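Local coordinates for protein diacylglycerol O-acyltransferase (Marinobacter hydrocarbonoclasticus, PDB 6CHJ) that probably transfers fatty acyl groups from acyl-CoA to diacylglycerol, giving triacylglycerol, and belongs to the long-chain O-acyltransferase family of wax ester synthases, at residues B[10-15]-B[108-113]. Numbering follows the deposited sequence.
Sequences LFLWLE and MDRERP
Arg110 reaches from its loop to the C-terminal end of helix 6-13, where its NH2 meets both the backbone of Leu12 and the carboxylate of Glu15. The side chain is extended from CG to NE, which lets it bridge backbones whose nearest CA atoms, those of Leu12 and Arg110, are 9.4 Å apart. NH2 donates to Leu12 O at 2.8 Å; the acceptor sits 23° out of the guanidinium plane and the bond is bent, with the N-H...O angle at 141°.

The same NH2 forms a salt bridge with Glu15 OE1 at 3.0 Å, a straighter bond made near the guanidinium plane to the anti lone pair of the oxygen. Glu15 has CG anti to the backbone N (chi1 174°), and its extended chain carries the carboxylate alongside Arg110 in the opposite direction. OE1 is also hydrogen-bonded to His135 NE2, while OE2 bonds to Met21 N, so the carboxylate is fixed through both oxygens. His135 opens the HHxxxDG active-site motif of this acyltransferase family, which places Arg110 in the second shell.

Leu12 CD2 packs by van der Waals contact over one guanidinium face, toward its rim, 3.4 Å from Arg110 CZ.

Leu12 also touches Leu61 of strand 59-64. The contact thus ties the end of helix 6-13 to the turn 109-112 between helix 93-105 and strand 115-121.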
ATOM      1  N   LEU B  10      -3.661   1.254  21.588  1.00 61.66           N
ATOM      2  CA  LEU B  10      -2.427   2.020  21.466  1.00 66.31           C
ATOM      3  C   LEU B  10      -1.817   1.887  20.074  1.00 60.69           C
ATOM      4  O   LEU B  10      -1.357   2.881  19.500  1.00 59.07           O
ATOM      5  CB  LEU B  10      -1.436   1.573  22.551  1.00 68.77           C
ATOM      6  CG  LEU B  10      -0.115   2.300  22.808  1.00 60.32           C
ATOM      7  CD1 LEU B  10       0.876   1.888  21.731  1.00 69.39           C
ATOM      8  CD2 LEU B  10      -0.261   3.821  22.897  1.00 49.14           C
ATOM      9  N   PHE B  11      -1.804   0.670  19.518  1.00 63.27           N
ATOM     10  CA  PHE B  11      -1.246   0.457  18.182  1.00 64.93           C
ATOM     11  C   PHE B  11      -2.071   1.161  17.113  1.00 61.64           C
ATOM     12  O   PHE B  11      -1.528   1.589  16.085  1.00 57.64           O
ATOM     13  CB  PHE B  11      -1.145  -1.043  17.879  1.00 61.77           C
ATOM     14  CG  PHE B  11      -0.066  -1.749  18.677  1.00 71.14           C
ATOM     15  CD1 PHE B  11       1.254  -1.710  18.265  1.00 60.89           C
ATOM     16  CD2 PHE B  11      -0.372  -2.434  19.847  1.00 73.75           C
ATOM     17  CE1 PHE B  11       2.252  -2.337  18.990  1.00 67.42           C
ATOM     18  CE2 PHE B  11       0.630  -3.067  20.582  1.00 75.17           C
ATOM     19  CZ  PHE B  11       1.944  -3.013  20.150  1.00 70.73           C
ATOM     20  N   LEU B  12      -3.381   1.282  17.329  1.00 59.08           N
ATOM     21  CA  LEU B  12      -4.181   2.101  16.434  1.00 61.31           C
ATOM     22  C   LEU B  12      -3.764   3.553  16.549  1.00 61.73           C
ATOM     23  O   LEU B  12      -3.634   4.260  15.544  1.00 57.72           O
ATOM     24  CB  LEU B  12      -5.666   1.942  16.765  1.00 63.94           C
ATOM     25  CG  LEU B  12      -6.345   0.657  16.303  1.00 61.05           C
ATOM     26  CD1 LEU B  12      -7.767   0.622  16.803  1.00 69.82           C
ATOM     27  CD2 LEU B  12      -6.306   0.592  14.794  1.00 59.89           C
ATOM     28  N   TRP B  13      -3.492   3.993  17.775  1.00 62.02           N
ATOM     29  CA  TRP B  13      -3.359   5.413  18.052  1.00 60.64           C
ATOM     30  C   TRP B  13      -2.062   5.977  17.472  1.00 60.40           C
ATOM     31  O   TRP B  13      -2.081   6.987  16.762  1.00 56.93           O
ATOM     32  CB  TRP B  13      -3.456   5.633  19.564  1.00 59.47           C
ATOM     33  CG  TRP B  13      -3.331   7.058  19.976  1.00 64.16           C
ATOM     34  CD1 TRP B  13      -4.279   8.048  19.859  1.00 66.82           C
ATOM     35  CD2 TRP B  13      -2.197   7.660  20.590  1.00 65.34           C
ATOM     36  NE1 TRP B  13      -3.791   9.230  20.362  1.00 67.73           N
ATOM     37  CE2 TRP B  13      -2.514   9.020  20.817  1.00 69.85           C
ATOM     38  CE3 TRP B  13      -0.932   7.184  20.967  1.00 66.02           C
ATOM     39  CZ2 TRP B  13      -1.610   9.905  21.399  1.00 68.77           C
ATOM     40  CZ3 TRP B  13      -0.043   8.065  21.548  1.00 68.72           C
ATOM     41  CH2 TRP B  13      -0.383   9.410  21.754  1.00 65.04           C
ATOM     42  N   LEU B  14      -0.927   5.338  17.739  1.00 59.11           N
ATOM     43  CA  LEU B  14       0.327   5.904  17.263  1.00 63.46           C
ATOM     44  C   LEU B  14       0.643   5.507  15.826  1.00 61.52           C
ATOM     45  O   LEU B  14       1.747   5.787  15.349  1.00 59.24           O
ATOM     46  CB  LEU B  14       1.488   5.530  18.193  1.00 64.47           C
ATOM     47  CG  LEU B  14       1.769   4.081  18.554  1.00 63.04           C
ATOM     48  CD1 LEU B  14       2.775   3.580  17.583  1.00 72.62           C
ATOM     49  CD2 LEU B  14       2.361   4.011  19.940  1.00 61.54           C
ATOM     50  N   GLU B  15      -0.305   4.883  15.128  1.00 57.37           N
ATOM     51  CA  GLU B  15      -0.140   4.623  13.710  1.00 54.62           C
ATOM     52  C   GLU B  15      -0.302   5.915  12.918  1.00 59.34           C
ATOM     53  O   GLU B  15      -1.166   6.755  13.223  1.00 51.37           O
ATOM     54  CB  GLU B  15      -1.154   3.575  13.234  1.00 52.12           C
ATOM     55  CG  GLU B  15      -1.158   3.348  11.733  1.00 49.83           C
ATOM     56  CD  GLU B  15      -1.697   1.976  11.342  1.00 54.25           C
ATOM     57  OE1 GLU B  15      -2.906   1.744  11.548  1.00 56.35           O
ATOM     58  OE2 GLU B  15      -0.918   1.130  10.832  1.00 47.01           O
ATOM     59  N   MET B 108      -2.825  -0.628   6.083  1.00 47.30           N
ATOM     60  CA  MET B 108      -3.979  -1.482   5.870  1.00 53.49           C
ATOM     61  C   MET B 108      -5.260  -0.673   6.030  1.00 53.56           C
ATOM     62  O   MET B 108      -5.297   0.340   6.720  1.00 56.93           O
ATOM     63  CB  MET B 108      -3.993  -2.658   6.843  1.00 48.96           C
ATOM     64  CG  MET B 108      -2.665  -3.272   7.079  1.00 52.84           C
ATOM     65  SD  MET B 108      -2.748  -4.803   8.011  1.00 55.07           S
ATOM     66  CE  MET B 108      -3.638  -5.804   6.797  1.00 49.55           C
ATOM     67  N   ASP B 109      -6.321  -1.160   5.399  1.00 61.06           N
ATOM     68  CA  ASP B 109      -7.631  -0.515   5.442  1.00 60.27           C
ATOM     69  C   ASP B 109      -8.334  -0.848   6.755  1.00 55.74           C
ATOM     70  O   ASP B 109      -8.581  -2.023   7.048  1.00 53.66           O
ATOM     71  CB  ASP B 109      -8.448  -1.004   4.252  1.00 62.48           C
ATOM     72  CG  ASP B 109      -9.782  -0.313   4.118  1.00 59.59           C
ATOM     73  OD1 ASP B 109     -10.042   0.742   4.758  1.00 61.10           O
ATOM     74  OD2 ASP B 109     -10.571  -0.847   3.323  1.00 64.83           O
ATOM     75  N   ARG B 110      -8.680   0.173   7.538  1.00 56.26           N
ATOM     76  CA  ARG B 110      -9.277  -0.092   8.848  1.00 54.87           C
ATOM     77  C   ARG B 110     -10.734  -0.535   8.773  1.00 57.22           C
ATOM     78  O   ARG B 110     -11.257  -1.061   9.763  1.00 62.48           O
ATOM     79  CB  ARG B 110      -9.166   1.142   9.738  1.00 56.04           C
ATOM     80  CG  ARG B 110      -7.921   1.124  10.601  1.00 58.90           C
ATOM     81  CD  ARG B 110      -7.853   2.313  11.528  1.00 59.99           C
ATOM     82  NE  ARG B 110      -6.486   2.467  11.985  1.00 59.84           N
ATOM     83  CZ  ARG B 110      -6.059   3.394  12.829  1.00 60.06           C
ATOM     84  NH1 ARG B 110      -6.904   4.293  13.329  1.00 60.86           N
ATOM     85  NH2 ARG B 110      -4.773   3.402  13.177  1.00 52.56           N
ATOM     86  N   GLU B 111     -11.397  -0.345   7.634  1.00 53.78           N
ATOM     87  CA  GLU B 111     -12.803  -0.685   7.503  1.00 57.44           C
ATOM     88  C   GLU B 111     -13.045  -2.175   7.243  1.00 63.39           C
ATOM     89  O   GLU B 111     -14.208  -2.605   7.229  1.00 57.84           O
ATOM     90  CB  GLU B 111     -13.433   0.171   6.400  1.00 56.50           C
ATOM     91  CG  GLU B 111     -13.689   1.637   6.813  1.00 65.41           C
ATOM     92  CD  GLU B 111     -15.152   1.905   7.186  1.00 73.17           C
ATOM     93  OE1 GLU B 111     -15.873   2.578   6.411  1.00 77.76           O
ATOM     94  OE2 GLU B 111     -15.587   1.430   8.257  1.00 77.79           O
ATOM     95  N   ARG B 112     -12.000  -2.971   7.052  1.00 58.67           N
ATOM     96  CA  ARG B 112     -12.119  -4.414   6.917  1.00 54.89           C
ATOM     97  C   ARG B 112     -11.202  -5.094   7.913  1.00 55.53           C
ATOM     98  O   ARG B 112     -10.266  -4.472   8.427  1.00 58.09           O
ATOM     99  CB  ARG B 112     -11.776  -4.859   5.493  1.00 55.73           C
ATOM    100  CG  ARG B 112     -12.331  -3.926   4.460  1.00 60.73           C
ATOM    101  CD  ARG B 112     -12.022  -4.455   3.106  1.00 60.32           C
ATOM    102  NE  ARG B 112     -13.145  -5.245   2.621  1.00 67.12           N
ATOM    103  CZ  ARG B 112     -13.733  -5.044   1.452  1.00 58.94           C
ATOM    104  NH1 ARG B 112     -13.299  -4.085   0.643  1.00 58.36           N
ATOM    105  NH2 ARG B 112     -14.751  -5.805   1.097  1.00 69.12           N
ATOM    106  N   PRO B 113     -11.467  -6.358   8.247  1.00 60.39           N
ATOM    107  CA  PRO B 113     -10.528  -7.106   9.091  1.00 58.36           C
ATOM    108  C   PRO B 113      -9.115  -6.943   8.555  1.00 55.82           C
ATOM    109  O   PRO B 113      -8.882  -6.979   7.345  1.00 55.42           O
ATOM    110  CB  PRO B 113     -11.021  -8.557   8.986  1.00 59.23           C
ATOM    111  CG  PRO B 113     -12.046  -8.549   7.877  1.00 60.22           C
ATOM    112  CD  PRO B 113     -12.613  -7.185   7.839  1.00 60.69           C
TER